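Local atomic coordinates of putative flagellar protein FliS (Parabacteroides merdae ATCC 43184, PDB entry 4YOK), a protein that is of unknown function despite its flagellar name, and pairs a transthyretin-like (prealbumin-like) N-terminal domain with a C-terminal domain of the E-set clan. Residues E97-F102 with N123-D128; K130-M135 with L188-D193; M103-Q108 with S119-R124. One frame throughout, in Å; residues are numbered along the deposited sequence.

Contact 1: E97-F102 with N123-D128; sequences EVTPYF and NRIVPD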
ATOM      1  N   GLU A  97      12.211  -4.275   4.788  1.00 19.03           N
ATOM      2  CA  GLU A  97      11.362  -5.396   5.231  1.00 19.07           C
ATOM      3  C   GLU A  97      10.516  -4.996   6.418  1.00 20.44           C
ATOM      4  O   GLU A  97      11.020  -4.438   7.404  1.00 20.81           O
ATOM      5  CB  GLU A  97      12.208  -6.631   5.632  1.00 21.81           C
ATOM      6  CG  GLU A  97      12.597  -7.536   4.485  1.00 32.89           C
ATOM      7  CD  GLU A  97      11.480  -8.378   3.889  1.00 37.48           C
ATOM      8  OE1 GLU A  97      10.817  -9.149   4.623  1.00 26.08           O
ATOM      9  OE2 GLU A  97      11.311  -8.301   2.655  1.00 27.47           O
ATOM     10  N   VAL A  98       9.209  -5.257   6.312  1.00 16.07           N
ATOM     11  CA  VAL A  98       8.243  -4.992   7.388  1.00 14.62           C
ATOM     12  C   VAL A  98       7.431  -6.272   7.666  1.00 20.67           C
ATOM     13  O   VAL A  98       7.571  -7.263   6.933  1.00 19.41           O
ATOM     14  CB  VAL A  98       7.331  -3.793   7.043  1.00 18.35           C
ATOM     15  CG1 VAL A  98       8.161  -2.511   6.842  1.00 18.14           C
ATOM     16  CG2 VAL A  98       6.432  -4.101   5.819  1.00 16.73           C
ATOM     17  N   THR A  99       6.590  -6.252   8.721  1.00 17.89           N
ATOM     18  CA  THR A  99       5.746  -7.411   9.038  1.00 19.27           C
ATOM     19  C   THR A  99       4.284  -7.004   8.904  1.00 20.99           C
ATOM     20  O   THR A  99       3.727  -6.450   9.859  1.00 20.34           O
ATOM     21  CB  THR A  99       6.036  -8.002  10.422  1.00 26.23           C
ATOM     22  OG1 THR A  99       7.449  -8.189  10.550  1.00 25.56           O
ATOM     23  CG2 THR A  99       5.290  -9.336  10.638  1.00 24.71           C
ATOM     24  N   PRO A 100       3.668  -7.240   7.726  1.00 18.96           N
ATOM     25  CA  PRO A 100       2.247  -6.874   7.553  1.00 18.02           C
ATOM     26  C   PRO A 100       1.344  -7.682   8.475  1.00 20.27           C
ATOM     27  O   PRO A 100       1.698  -8.807   8.824  1.00 19.83           O
ATOM     28  CB  PRO A 100       1.952  -7.213   6.082  1.00 20.47           C
ATOM     29  CG  PRO A 100       3.302  -7.428   5.425  1.00 25.13           C
ATOM     30  CD  PRO A 100       4.223  -7.878   6.515  1.00 20.74           C
ATOM     31  N   TYR A 101       0.170  -7.134   8.848  1.00 17.67           N
ATOM     32  CA  TYR A 101      -0.807  -7.881   9.669  1.00 17.74           C
ATOM     33  C   TYR A 101      -1.411  -9.002   8.822  1.00 21.54           C
ATOM     34  O   TYR A 101      -1.538 -10.132   9.277  1.00 22.47           O
ATOM     35  CB  TYR A 101      -1.920  -6.929  10.148  1.00 17.90           C
ATOM     36  CG  TYR A 101      -1.422  -5.895  11.122  1.00 19.47           C
ATOM     37  CD1 TYR A 101      -0.934  -6.269  12.377  1.00 22.08           C
ATOM     38  CD2 TYR A 101      -1.368  -4.548  10.771  1.00 19.70           C
ATOM     39  CE1 TYR A 101      -0.416  -5.325  13.260  1.00 24.65           C
ATOM     40  CE2 TYR A 101      -0.909  -3.584  11.678  1.00 20.68           C
ATOM     41  CZ  TYR A 101      -0.439  -3.981  12.919  1.00 25.30           C
ATOM     42  OH  TYR A 101       0.046  -3.064  13.815  1.00 27.28           O
ATOM     43  N   PHE A 102      -1.743  -8.666   7.570  1.00 17.57           N
ATOM     44  CA  PHE A 102      -2.365  -9.547   6.582  1.00 16.91           C
ATOM     45  C   PHE A 102      -1.750  -9.387   5.198  1.00 19.88           C
ATOM     46  O   PHE A 102      -1.212  -8.338   4.864  1.00 18.04           O
ATOM     47  CB  PHE A 102      -3.885  -9.242   6.455  1.00 18.45           C
ATOM     48  CG  PHE A 102      -4.641  -9.452   7.746  1.00 18.98           C
ATOM     49  CD1 PHE A 102      -5.002 -10.734   8.158  1.00 20.37           C
ATOM     50  CD2 PHE A 102      -4.944  -8.375   8.578  1.00 18.80           C
ATOM     51  CE1 PHE A 102      -5.647 -10.937   9.387  1.00 20.84           C
ATOM     52  CE2 PHE A 102      -5.608  -8.576   9.799  1.00 21.57           C
ATOM     53  CZ  PHE A 102      -5.928  -9.860  10.204  1.00 20.44           C
ATOM     54  N   ASN A 123      -4.461 -13.983   4.145  1.00 20.12           N
ATOM     55  CA  ASN A 123      -3.524 -14.735   4.975  1.00 21.64           C
ATOM     56  C   ASN A 123      -3.137 -13.903   6.183  1.00 26.05           C
ATOM     57  O   ASN A 123      -2.608 -12.798   6.018  1.00 25.22           O
ATOM     58  CB  ASN A 123      -2.276 -15.088   4.140  1.00 23.81           C
ATOM     59  CG  ASN A 123      -2.627 -15.677   2.787  1.00 45.37           C
ATOM     60  OD1 ASN A 123      -3.153 -16.780   2.712  1.00 40.53           O
ATOM     61  ND2 ASN A 123      -2.490 -14.893   1.710  1.00 35.59           N
ATOM     62  N   ARG A 124      -3.363 -14.443   7.392  1.00 21.97           N
ATOM     63  CA  ARG A 124      -2.983 -13.759   8.626  1.00 20.97           C
ATOM     64  C   ARG A 124      -1.489 -13.992   8.887  1.00 25.11           C
ATOM     65  O   ARG A 124      -1.051 -15.145   8.997  1.00 25.92           O
ATOM     66  CB  ARG A 124      -3.838 -14.233   9.814  1.00 20.38           C
ATOM     67  CG  ARG A 124      -3.533 -13.446  11.102  1.00 24.00           C
ATOM     68  CD  ARG A 124      -4.397 -13.833  12.302  1.00 25.43           C
ATOM     69  NE  ARG A 124      -4.335 -15.272  12.555  1.00 33.49           N
ATOM     70  CZ  ARG A 124      -5.393 -16.078  12.511  1.00 58.81           C
ATOM     71  NH1 ARG A 124      -6.601 -15.590  12.238  1.00 46.55           N
ATOM     72  NH2 ARG A 124      -5.255 -17.375  12.751  1.00 51.85           N
ATOM     73  N   ILE A 125      -0.711 -12.912   8.939  1.00 20.97           N
ATOM     74  CA  ILE A 125       0.740 -12.974   9.196  1.00 20.75           C
ATOM     75  C   ILE A 125       1.013 -12.807  10.695  1.00 24.46           C
ATOM     76  O   ILE A 125       1.862 -13.523  11.238  1.00 24.89           O
ATOM     77  CB  ILE A 125       1.517 -11.916   8.338  1.00 22.66           C
ATOM     78  CG1 ILE A 125       1.213 -12.036   6.805  1.00 22.21           C
ATOM     79  CG2 ILE A 125       3.019 -11.923   8.611  1.00 22.53           C
ATOM     80  CD1 ILE A 125       1.505 -13.414   6.121  1.00 27.09           C
ATOM     81  N   VAL A 126       0.333 -11.844  11.354  1.00 21.51           N
ATOM     82  CA  VAL A 126       0.548 -11.570  12.788  1.00 22.54           C
ATOM     83  C   VAL A 126      -0.491 -12.387  13.569  1.00 25.56           C
ATOM     84  O   VAL A 126      -1.675 -12.226  13.325  1.00 23.40           O
ATOM     85  CB  VAL A 126       0.497 -10.040  13.053  1.00 26.71           C
ATOM     86  CG1 VAL A 126       0.577  -9.703  14.551  1.00 27.23           C
ATOM     87  CG2 VAL A 126       1.620  -9.340  12.282  1.00 25.93           C
ATOM     88  N   PRO A 127      -0.062 -13.287  14.483  1.00 26.78           N
ATOM     89  CA  PRO A 127      -1.013 -14.201  15.147  1.00 28.38           C
ATOM     90  C   PRO A 127      -2.227 -13.582  15.837  1.00 31.73           C
ATOM     91  O   PRO A 127      -3.288 -14.206  15.823  1.00 31.79           O
ATOM     92  CB  PRO A 127      -0.141 -14.909  16.187  1.00 31.52           C
ATOM     93  CG  PRO A 127       1.188 -14.922  15.584  1.00 35.08           C
ATOM     94  CD  PRO A 127       1.331 -13.627  14.850  1.00 29.27           C
ATOM     95  N   ASP A 128      -2.095 -12.403  16.446  1.00 29.10           N
ATOM     96  CA  ASP A 128      -3.248 -11.847  17.164  1.00 30.92           C
ATOM     97  C   ASP A 128      -3.969 -10.733  16.385  1.00 31.42           C
ATOM     98  O   ASP A 128      -4.831 -10.060  16.946  1.00 31.51           O
ATOM     99  CB  ASP A 128      -2.815 -11.335  18.547  1.00 35.73           C
ATOM    100  CG  ASP A 128      -2.700 -12.421  19.593  1.00 58.10           C
ATOM    101  OD1 ASP A 128      -3.449 -13.423  19.496  1.00 61.99           O
ATOM    102  OD2 ASP A 128      -1.903 -12.248  20.542  1.00 69.56           O
TER
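Tyr101 meets Ile125 and Val126 mainly through its backbone carbonyl. Tyr101 O accepts from Ile125 N at 2.9 Å and, less closely, from Val126 N at 3.3 Å; both donors come from the same face of the carbonyl plane, so one oxygen grips two successive amides where the chain turns out of strand 115-124. Val126 CG2, anti to the carbonyl carbon and beside the backbone N, lies 3.5 Å from Pro100 O. The same methyl lies 4.0 Å from Tyr101 CD1, the two side chains running side by side in the same direction. Ile125 brings its branched carbon against Pro100 O, CB at 3.2 Å; that carbonyl is buried among aliphatic groups and has no hydrogen-bond partner. Thr99 touches with its methyl, CG2, which lies 4.0 Å from CG2 of Ile125 and of Val126. Branched Ile125 and Val126 suit their places by presenting methyls to Thr99 and Pro100 O, and Val126 also to the Tyr101 ring. At the other end Phe102 and Arg124 form an antiparallel non-hydrogen-bonded pair. The aliphatic part of Arg124 lies alongside the ring, CG nearest Phe102 CE1 at 3.7 Å, and its bend at chi3 (54°) comes only beyond this contact. The connector leads from strand 92-97 into strand 102-111, with Tyr18 of strand 9-18 against Pro100 and Ile125, and Val187 and Ala189 of strand 182-189 against Phe102.

Contact 2: K130-M135 with L188-D193; sequences KISRVM and LANGAD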
ATOM      1  N   LYS A 130      -6.631  -8.988  13.822  1.00 21.14           N
ATOM      2  CA  LYS A 130      -8.034  -9.178  13.478  1.00 20.95           C
ATOM      3  C   LYS A 130      -8.395  -8.262  12.323  1.00 23.25           C
ATOM      4  O   LYS A 130      -7.903  -7.130  12.269  1.00 20.45           O
ATOM      5  CB  LYS A 130      -8.956  -8.886  14.685  1.00 23.73           C
ATOM      6  CG  LYS A 130      -8.766  -9.804  15.903  1.00 35.65           C
ATOM      7  CD  LYS A 130      -9.203 -11.253  15.645  1.00 52.53           C
ATOM      8  CE  LYS A 130      -8.927 -12.180  16.810  1.00 69.40           C
ATOM      9  NZ  LYS A 130      -9.963 -12.068  17.871  1.00 82.19           N
ATOM     10  N   ILE A 131      -9.314  -8.698  11.464  1.00 20.67           N
ATOM     11  CA  ILE A 131      -9.735  -7.864  10.321  1.00 19.55           C
ATOM     12  C   ILE A 131     -10.811  -6.872  10.772  1.00 23.62           C
ATOM     13  O   ILE A 131     -11.798  -7.276  11.374  1.00 23.43           O
ATOM     14  CB  ILE A 131     -10.241  -8.714   9.118  1.00 22.47           C
ATOM     15  CG1 ILE A 131      -9.153  -9.679   8.588  1.00 22.62           C
ATOM     16  CG2 ILE A 131     -10.802  -7.814   7.987  1.00 20.08           C
ATOM     17  CD1 ILE A 131      -9.669 -10.798   7.711  1.00 26.60           C
ATOM     18  N   SER A 132     -10.609  -5.575  10.484  1.00 19.52           N
ATOM     19  CA  SER A 132     -11.577  -4.512  10.793  1.00 20.18           C
ATOM     20  C   SER A 132     -12.592  -4.411   9.628  1.00 23.79           C
ATOM     21  O   SER A 132     -13.809  -4.499   9.840  1.00 23.04           O
ATOM     22  CB  SER A 132     -10.851  -3.182  11.012  1.00 22.20           C
ATOM     23  OG  SER A 132     -11.795  -2.130  11.150  1.00 29.46           O
ATOM     24  N   ARG A 133     -12.077  -4.314   8.384  1.00 18.92           N
ATOM     25  CA  ARG A 133     -12.946  -4.287   7.218  1.00 18.40           C
ATOM     26  C   ARG A 133     -12.207  -4.713   5.966  1.00 20.39           C
ATOM     27  O   ARG A 133     -10.981  -4.615   5.890  1.00 18.23           O
ATOM     28  CB  ARG A 133     -13.612  -2.903   6.999  1.00 22.11           C
ATOM     29  CG  ARG A 133     -12.678  -1.751   6.742  1.00 27.97           C
ATOM     30  CD  ARG A 133     -13.488  -0.498   6.480  1.00 37.56           C
ATOM     31  NE  ARG A 133     -12.629   0.649   6.201  1.00 46.51           N
ATOM     32  CZ  ARG A 133     -12.388   1.637   7.058  1.00 58.15           C
ATOM     33  NH1 ARG A 133     -12.955   1.638   8.258  1.00 40.78           N
ATOM     34  NH2 ARG A 133     -11.592   2.642   6.715  1.00 43.17           N
ATOM     35  N   VAL A 134     -12.984  -5.211   5.007  1.00 16.66           N
ATOM     36  CA  VAL A 134     -12.542  -5.583   3.671  1.00 16.71           C
ATOM     37  C   VAL A 134     -13.279  -4.637   2.710  1.00 20.12           C
ATOM     38  O   VAL A 134     -14.487  -4.399   2.868  1.00 20.45           O
ATOM     39  CB  VAL A 134     -12.794  -7.080   3.394  1.00 20.44           C
ATOM     40  CG1 VAL A 134     -12.424  -7.435   1.967  1.00 20.24           C
ATOM     41  CG2 VAL A 134     -11.999  -7.941   4.379  1.00 20.47           C
HETATM   42  N   MSE A 135     -12.563  -4.107   1.726  1.00 16.58           N
HETATM   43  CA  MSE A 135     -13.134  -3.122   0.800  1.00 16.68           C
HETATM   44  C   MSE A 135     -12.983  -3.556  -0.647  1.00 20.31           C
HETATM   45  O   MSE A 135     -11.903  -3.992  -1.064  1.00 20.51           O
HETATM   46  CB  MSE A 135     -12.463  -1.738   0.990  1.00 19.79           C
HETATM   47  CG  MSE A 135     -12.608  -1.193   2.403  1.00 25.83           C
HETATM   48 SE   MSE A 135     -11.480   0.368   2.635  0.75 33.01          SE
HETATM   49  CE  MSE A 135      -9.777  -0.664   2.972  1.00 29.26           C
ATOM     50  N   LEU A 188      -8.113  -3.912   6.042  1.00 16.70           N
ATOM     51  CA  LEU A 188      -7.704  -3.089   7.176  1.00 16.12           C
ATOM     52  C   LEU A 188      -7.760  -3.926   8.456  1.00 20.79           C
ATOM     53  O   LEU A 188      -8.775  -4.543   8.744  1.00 19.83           O
ATOM     54  CB  LEU A 188      -8.630  -1.860   7.300  1.00 16.11           C
ATOM     55  CG  LEU A 188      -8.362  -0.927   8.489  1.00 19.31           C
ATOM     56  CD1 LEU A 188      -7.070  -0.113   8.270  1.00 19.73           C
ATOM     57  CD2 LEU A 188      -9.554   0.014   8.714  1.00 21.19           C
ATOM     58  N   ALA A 189      -6.668  -3.924   9.216  1.00 17.59           N
ATOM     59  CA  ALA A 189      -6.528  -4.617  10.495  1.00 17.42           C
ATOM     60  C   ALA A 189      -7.039  -3.748  11.630  1.00 22.04           C
ATOM     61  O   ALA A 189      -6.864  -2.522  11.584  1.00 20.07           O
ATOM     62  CB  ALA A 189      -5.059  -4.939  10.721  1.00 17.78           C
ATOM     63  N   ASN A 190      -7.621  -4.377  12.681  1.00 20.44           N
ATOM     64  CA  ASN A 190      -7.987  -3.675  13.921  1.00 19.52           C
ATOM     65  C   ASN A 190      -6.756  -2.955  14.461  1.00 24.40           C
ATOM     66  O   ASN A 190      -5.673  -3.561  14.539  1.00 25.64           O
ATOM     67  CB  ASN A 190      -8.476  -4.698  14.997  1.00 20.57           C
ATOM     68  CG  ASN A 190      -9.921  -5.088  14.908  1.00 46.52           C
ATOM     69  OD1 ASN A 190     -10.629  -4.712  13.989  1.00 37.05           O
ATOM     70  ND2 ASN A 190     -10.398  -5.847  15.885  1.00 47.55           N
ATOM     71  N   GLY A 191      -6.901  -1.681  14.802  1.00 23.32           N
ATOM     72  CA  GLY A 191      -5.793  -0.917  15.374  1.00 23.31           C
ATOM     73  C   GLY A 191      -4.843  -0.277  14.380  1.00 26.53           C
ATOM     74  O   GLY A 191      -4.009   0.527  14.785  1.00 27.89           O
ATOM     75  N   ALA A 192      -4.953  -0.594  13.081  1.00 20.18           N
ATOM     76  CA  ALA A 192      -4.058   0.005  12.076  1.00 19.53           C
ATOM     77  C   ALA A 192      -4.665   1.274  11.495  1.00 22.73           C
ATOM     78  O   ALA A 192      -5.883   1.417  11.468  1.00 21.15           O
ATOM     79  CB  ALA A 192      -3.776  -0.987  10.961  1.00 19.44           C
ATOM     80  N   ASP A 193      -3.811   2.164  10.976  1.00 19.46           N
ATOM     81  CA  ASP A 193      -4.240   3.431  10.371  1.00 19.62           C
ATOM     82  C   ASP A 193      -4.392   3.346   8.843  1.00 22.36           C
ATOM     83  O   ASP A 193      -4.830   4.314   8.214  1.00 22.32           O
ATOM     84  CB  ASP A 193      -3.185   4.514  10.708  1.00 21.01           C
ATOM     85  CG  ASP A 193      -1.897   4.460   9.884  1.00 21.49           C
ATOM     86  OD1 ASP A 193      -1.500   3.343   9.438  1.00 22.06           O
ATOM     87  OD2 ASP A 193      -1.278   5.509   9.706  1.00 23.68           O
TER
HETATM   88  O   HOH W   1      -5.362  -6.264  14.667  1.00 31.02           O
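Ile131 and Ala189 form an antiparallel non-hydrogen-bonded pair, and Arg133 and Leu188 a hydrogen-bonded one, so the register slips by one residue between them. Ser132 and Arg133 together face Leu188 in a classic beta bulge: Leu188 O accepts from Ser132 N at 2.7 Å and weakly from Arg133 N, while Leu188 N returns a nearly straight bond (177°) to Arg133 O. Beyond the bulge Asn190 N bonds to Lys130 O at 2.8 Å, and a water bridges Lys130 N and Asn190 O. The main side-chain contact is Leu188 on Arg133. Leu188 CD2 sits 3.6 Å above one face of the guanidinium, over its centre, and Met135 SE lies at the edge, in its plane. Arg133 CG lies between its backbone N and carbonyl carbon (chi1 62°), and the chain is extended from there to NE. Asn190 lays its amide beside the other strand, OD1 at 3.3 Å from Ser132 CA and ND2 at 3.6 Å from Lys130 CB. Gly191, with its positive phi, suits the type II turn from Ala189 to Ala192. The whole is a classic bulge at the end of an antiparallel strand pair, in a beta-rich domain assigned to the E-set clan.

Contact 3: M103-Q108 with S119-R124; sequences MISNEQ and SFMINR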
HETATM    1  N   MSE A 103      -1.845 -10.445   4.402  1.00 17.82           N
HETATM    2  CA  MSE A 103      -1.454 -10.444   3.000  1.00 16.51           C
HETATM    3  C   MSE A 103      -2.665 -10.932   2.195  1.00 19.04           C
HETATM    4  O   MSE A 103      -3.372 -11.841   2.627  1.00 19.45           O
HETATM    5  CB  MSE A 103      -0.197 -11.308   2.723  1.00 18.24           C
HETATM    6  CG  MSE A 103       1.094 -10.726   3.304  1.00 24.79           C
HETATM    7 SE   MSE A 103       1.709  -9.062   2.406  0.75 31.64          SE
HETATM    8  CE  MSE A 103       2.226  -9.860   0.708  1.00 28.90           C
ATOM      9  N   ILE A 104      -2.880 -10.326   1.031  1.00 17.08           N
ATOM     10  CA  ILE A 104      -3.931 -10.689   0.087  1.00 17.00           C
ATOM     11  C   ILE A 104      -3.243 -11.444  -1.041  1.00 21.94           C
ATOM     12  O   ILE A 104      -2.196 -10.999  -1.509  1.00 20.41           O
ATOM     13  CB  ILE A 104      -4.683  -9.430  -0.440  1.00 19.91           C
ATOM     14  CG1 ILE A 104      -5.337  -8.626   0.698  1.00 19.43           C
ATOM     15  CG2 ILE A 104      -5.714  -9.800  -1.525  1.00 20.75           C
ATOM     16  CD1 ILE A 104      -5.720  -7.177   0.290  1.00 24.19           C
ATOM     17  N   SER A 105      -3.819 -12.567  -1.481  1.00 19.51           N
ATOM     18  CA  SER A 105      -3.251 -13.334  -2.593  1.00 20.31           C
ATOM     19  C   SER A 105      -4.362 -13.985  -3.414  1.00 24.37           C
ATOM     20  O   SER A 105      -5.521 -13.947  -3.005  1.00 22.39           O
ATOM     21  CB  SER A 105      -2.297 -14.406  -2.070  1.00 24.22           C
ATOM     22  OG  SER A 105      -2.998 -15.387  -1.328  1.00 28.12           O
ATOM     23  N   ASN A 106      -3.997 -14.568  -4.581  1.00 22.04           N
ATOM     24  CA  ASN A 106      -4.896 -15.304  -5.485  1.00 22.85           C
ATOM     25  C   ASN A 106      -6.141 -14.481  -5.877  1.00 24.94           C
ATOM     26  O   ASN A 106      -7.237 -15.029  -5.967  1.00 25.16           O
ATOM     27  CB  ASN A 106      -5.315 -16.635  -4.821  1.00 28.53           C
ATOM     28  CG  ASN A 106      -5.779 -17.700  -5.785  1.00 59.84           C
ATOM     29  OD1 ASN A 106      -5.366 -17.753  -6.957  1.00 54.37           O
ATOM     30  ND2 ASN A 106      -6.658 -18.572  -5.301  1.00 54.11           N
ATOM     31  N   GLU A 107      -5.971 -13.181  -6.122  1.00 22.08           N
ATOM     32  CA  GLU A 107      -7.108 -12.296  -6.433  1.00 21.78           C
ATOM     33  C   GLU A 107      -7.686 -12.519  -7.807  1.00 25.25           C
ATOM     34  O   GLU A 107      -6.962 -12.598  -8.805  1.00 25.83           O
ATOM     35  CB  GLU A 107      -6.731 -10.811  -6.328  1.00 22.41           C
ATOM     36  CG  GLU A 107      -6.085 -10.447  -5.011  1.00 36.50           C
ATOM     37  CD  GLU A 107      -4.571 -10.401  -5.079  1.00 47.90           C
ATOM     38  OE1 GLU A 107      -3.986 -11.138  -5.902  1.00 33.64           O
ATOM     39  OE2 GLU A 107      -3.965  -9.643  -4.290  1.00 48.76           O
ATOM     40  N   GLN A 108      -9.010 -12.585  -7.857  1.00 20.70           N
ATOM     41  CA  GLN A 108      -9.769 -12.673  -9.105  1.00 20.62           C
ATOM     42  C   GLN A 108     -10.870 -11.626  -9.017  1.00 23.39           C
ATOM     43  O   GLN A 108     -11.811 -11.784  -8.231  1.00 21.39           O
ATOM     44  CB  GLN A 108     -10.305 -14.086  -9.363  1.00 22.92           C
ATOM     45  CG  GLN A 108      -9.271 -14.991 -10.058  1.00 37.70           C
ATOM     46  CD  GLN A 108      -8.898 -14.519 -11.459  1.00 69.81           C
ATOM     47  OE1 GLN A 108      -7.715 -14.467 -11.828  1.00 66.05           O
ATOM     48  NE2 GLN A 108      -9.894 -14.135 -12.265  1.00 65.34           N
ATOM     49  N   SER A 119     -12.912 -12.736  -5.598  1.00 19.51           N
ATOM     50  CA  SER A 119     -12.523 -13.948  -4.892  1.00 19.85           C
ATOM     51  C   SER A 119     -11.045 -13.815  -4.606  1.00 22.45           C
ATOM     52  O   SER A 119     -10.301 -13.424  -5.504  1.00 21.21           O
ATOM     53  CB  SER A 119     -12.816 -15.189  -5.739  1.00 23.20           C
ATOM     54  OG  SER A 119     -14.217 -15.393  -5.759  1.00 39.90           O
ATOM     55  N   PHE A 120     -10.616 -14.072  -3.363  1.00 18.92           N
ATOM     56  CA  PHE A 120      -9.205 -13.941  -2.981  1.00 18.62           C
ATOM     57  C   PHE A 120      -8.972 -14.598  -1.644  1.00 23.90           C
ATOM     58  O   PHE A 120      -9.925 -15.057  -0.997  1.00 24.36           O
ATOM     59  CB  PHE A 120      -8.735 -12.455  -2.955  1.00 19.88           C
ATOM     60  CG  PHE A 120      -9.587 -11.531  -2.112  1.00 20.50           C
ATOM     61  CD1 PHE A 120     -10.750 -10.968  -2.628  1.00 22.07           C
ATOM     62  CD2 PHE A 120      -9.176 -11.147  -0.843  1.00 22.08           C
ATOM     63  CE1 PHE A 120     -11.530 -10.106  -1.857  1.00 22.72           C
ATOM     64  CE2 PHE A 120      -9.946 -10.259  -0.079  1.00 24.59           C
ATOM     65  CZ  PHE A 120     -11.140  -9.784  -0.574  1.00 22.10           C
HETATM   66  N   MSE A 121      -7.706 -14.704  -1.264  1.00 19.93           N
HETATM   67  CA  MSE A 121      -7.291 -15.272   0.009  1.00 22.54           C
HETATM   68  C   MSE A 121      -6.714 -14.188   0.913  1.00 22.36           C
HETATM   69  O   MSE A 121      -5.937 -13.350   0.458  1.00 19.88           O
HETATM   70  CB  MSE A 121      -6.225 -16.357  -0.230  1.00 28.48           C
HETATM   71  CG  MSE A 121      -6.799 -17.608  -0.827  1.00 42.56           C
HETATM   72 SE   MSE A 121      -7.014 -18.907   0.596  0.75 58.44          SE
HETATM   73  CE  MSE A 121      -5.074 -19.135   1.051  1.00 55.08           C
ATOM     74  N   ILE A 122      -7.095 -14.218   2.182  1.00 19.40           N
ATOM     75  CA  ILE A 122      -6.563 -13.318   3.204  1.00 18.90           C
ATOM     76  C   ILE A 122      -5.765 -14.191   4.136  1.00 24.11           C
ATOM     77  O   ILE A 122      -6.330 -15.077   4.792  1.00 24.90           O
ATOM     78  CB  ILE A 122      -7.635 -12.487   3.955  1.00 20.99           C
ATOM     79  CG1 ILE A 122      -8.392 -11.548   2.992  1.00 19.89           C
ATOM     80  CG2 ILE A 122      -6.963 -11.695   5.124  1.00 22.39           C
ATOM     81  CD1 ILE A 122      -9.706 -10.976   3.599  1.00 22.24           C
ATOM     82  N   ASN A 123      -4.461 -13.983   4.145  1.00 20.12           N
ATOM     83  CA  ASN A 123      -3.524 -14.735   4.975  1.00 21.64           C
ATOM     84  C   ASN A 123      -3.137 -13.903   6.183  1.00 26.05           C
ATOM     85  O   ASN A 123      -2.608 -12.798   6.018  1.00 25.22           O
ATOM     86  CB  ASN A 123      -2.276 -15.088   4.140  1.00 23.81           C
ATOM     87  CG  ASN A 123      -2.627 -15.677   2.787  1.00 45.37           C
ATOM     88  OD1 ASN A 123      -3.153 -16.780   2.712  1.00 40.53           O
ATOM     89  ND2 ASN A 123      -2.490 -14.893   1.710  1.00 35.59           N
ATOM     90  N   ARG A 124      -3.363 -14.443   7.392  1.00 21.97           N
ATOM     91  CA  ARG A 124      -2.983 -13.759   8.626  1.00 20.97           C
ATOM     92  C   ARG A 124      -1.489 -13.992   8.887  1.00 25.11           C
ATOM     93  O   ARG A 124      -1.051 -15.145   8.997  1.00 25.92           O
ATOM     94  CB  ARG A 124      -3.838 -14.233   9.814  1.00 20.38           C
ATOM     95  CG  ARG A 124      -3.533 -13.446  11.102  1.00 24.00           C
ATOM     96  CD  ARG A 124      -4.397 -13.833  12.302  1.00 25.43           C
ATOM     97  NE  ARG A 124      -4.335 -15.272  12.555  1.00 33.49           N
ATOM     98  CZ  ARG A 124      -5.393 -16.078  12.511  1.00 58.81           C
ATOM     99  NH1 ARG A 124      -6.601 -15.590  12.238  1.00 46.55           N
ATOM    100  NH2 ARG A 124      -5.255 -17.375  12.751  1.00 51.85           N
TER
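Ile104 and Phe120 make the close apolar contact of this hairpin, on the side that faces the domain interior. Ile104 CG2, anti to the backbone N, meets Phe120 CD2 at 3.8 Å, the two side chains slanting across each other. Phe120 CG takes the crowded position between its backbone N and carbonyl carbon (chi1 53°), while its CB lies against Ser105 O at 3.5 Å and Glu107 CA. Ile122, paired with Ile104, continues this buried face; a large ring and two branched aliphatics suit a surface shut off from water.

The other face, with Met103, Ser105, Met121 and Asn123, is more polar and partly exposed. Here the amide of Asn123 spans two residues of the neighbouring strand: ND2 donates to Ser105 OG at 3.1 Å, and makes a weak bond to Met103 O. Asn123 CG lies beside its own backbone N (chi1 -48°), and the short Ser105 puts its OG in the amide plane, also 3.5 Å from Met121 CB. Met121 and Met103, both selenomethionines, lead their flexible ends away from the partner strand, Met103 packing on Leu23, Ile125 and Ile196.

The backbone ladder is regular from Met103 N to Asn123 O (3.0 Å) as far as Ser105, then breaks where the chain turns a corner at exposed Asn106, whose positive phi asparagine tolerates well. The register slips by one across this bulge, and Gln108 N resumes the ladder on Ser119 O at 2.8 Å.

Strand 102-111 is an outer strand of its three-stranded sheet, and strand 115-124 is the middle one, paired also with strand 161-168. Val185 and Val187 of strand 182-189 cover Ile104, and Val163 and Leu165 of strand 161-168 touch Phe120.

How the contacts relate
Along the chain, contacts 1 and 3 end on the same stretch of strand 115-124 and share Asn123 and Arg124; contact 3 joins the hairpin of strands 102-111 and 115-124. Contact 2 follows, in the four-stranded sheet of strands 131-139 and 182-189. The centres lie about 12 Å (contacts 1 and 2), 13 Å (1 and 3) and 15 Å (2 and 3) apart. Phe102 CZ packs on Ile131 CG1 at 3.6 Å, and Val134 CG1 on Phe120 CZ at 3.7 Å, consistent with the two sheets packing as a sandwich, as in E-set domains. Contact 1 ties the link from the N-terminal domain to the end of the middle strand, 115-124.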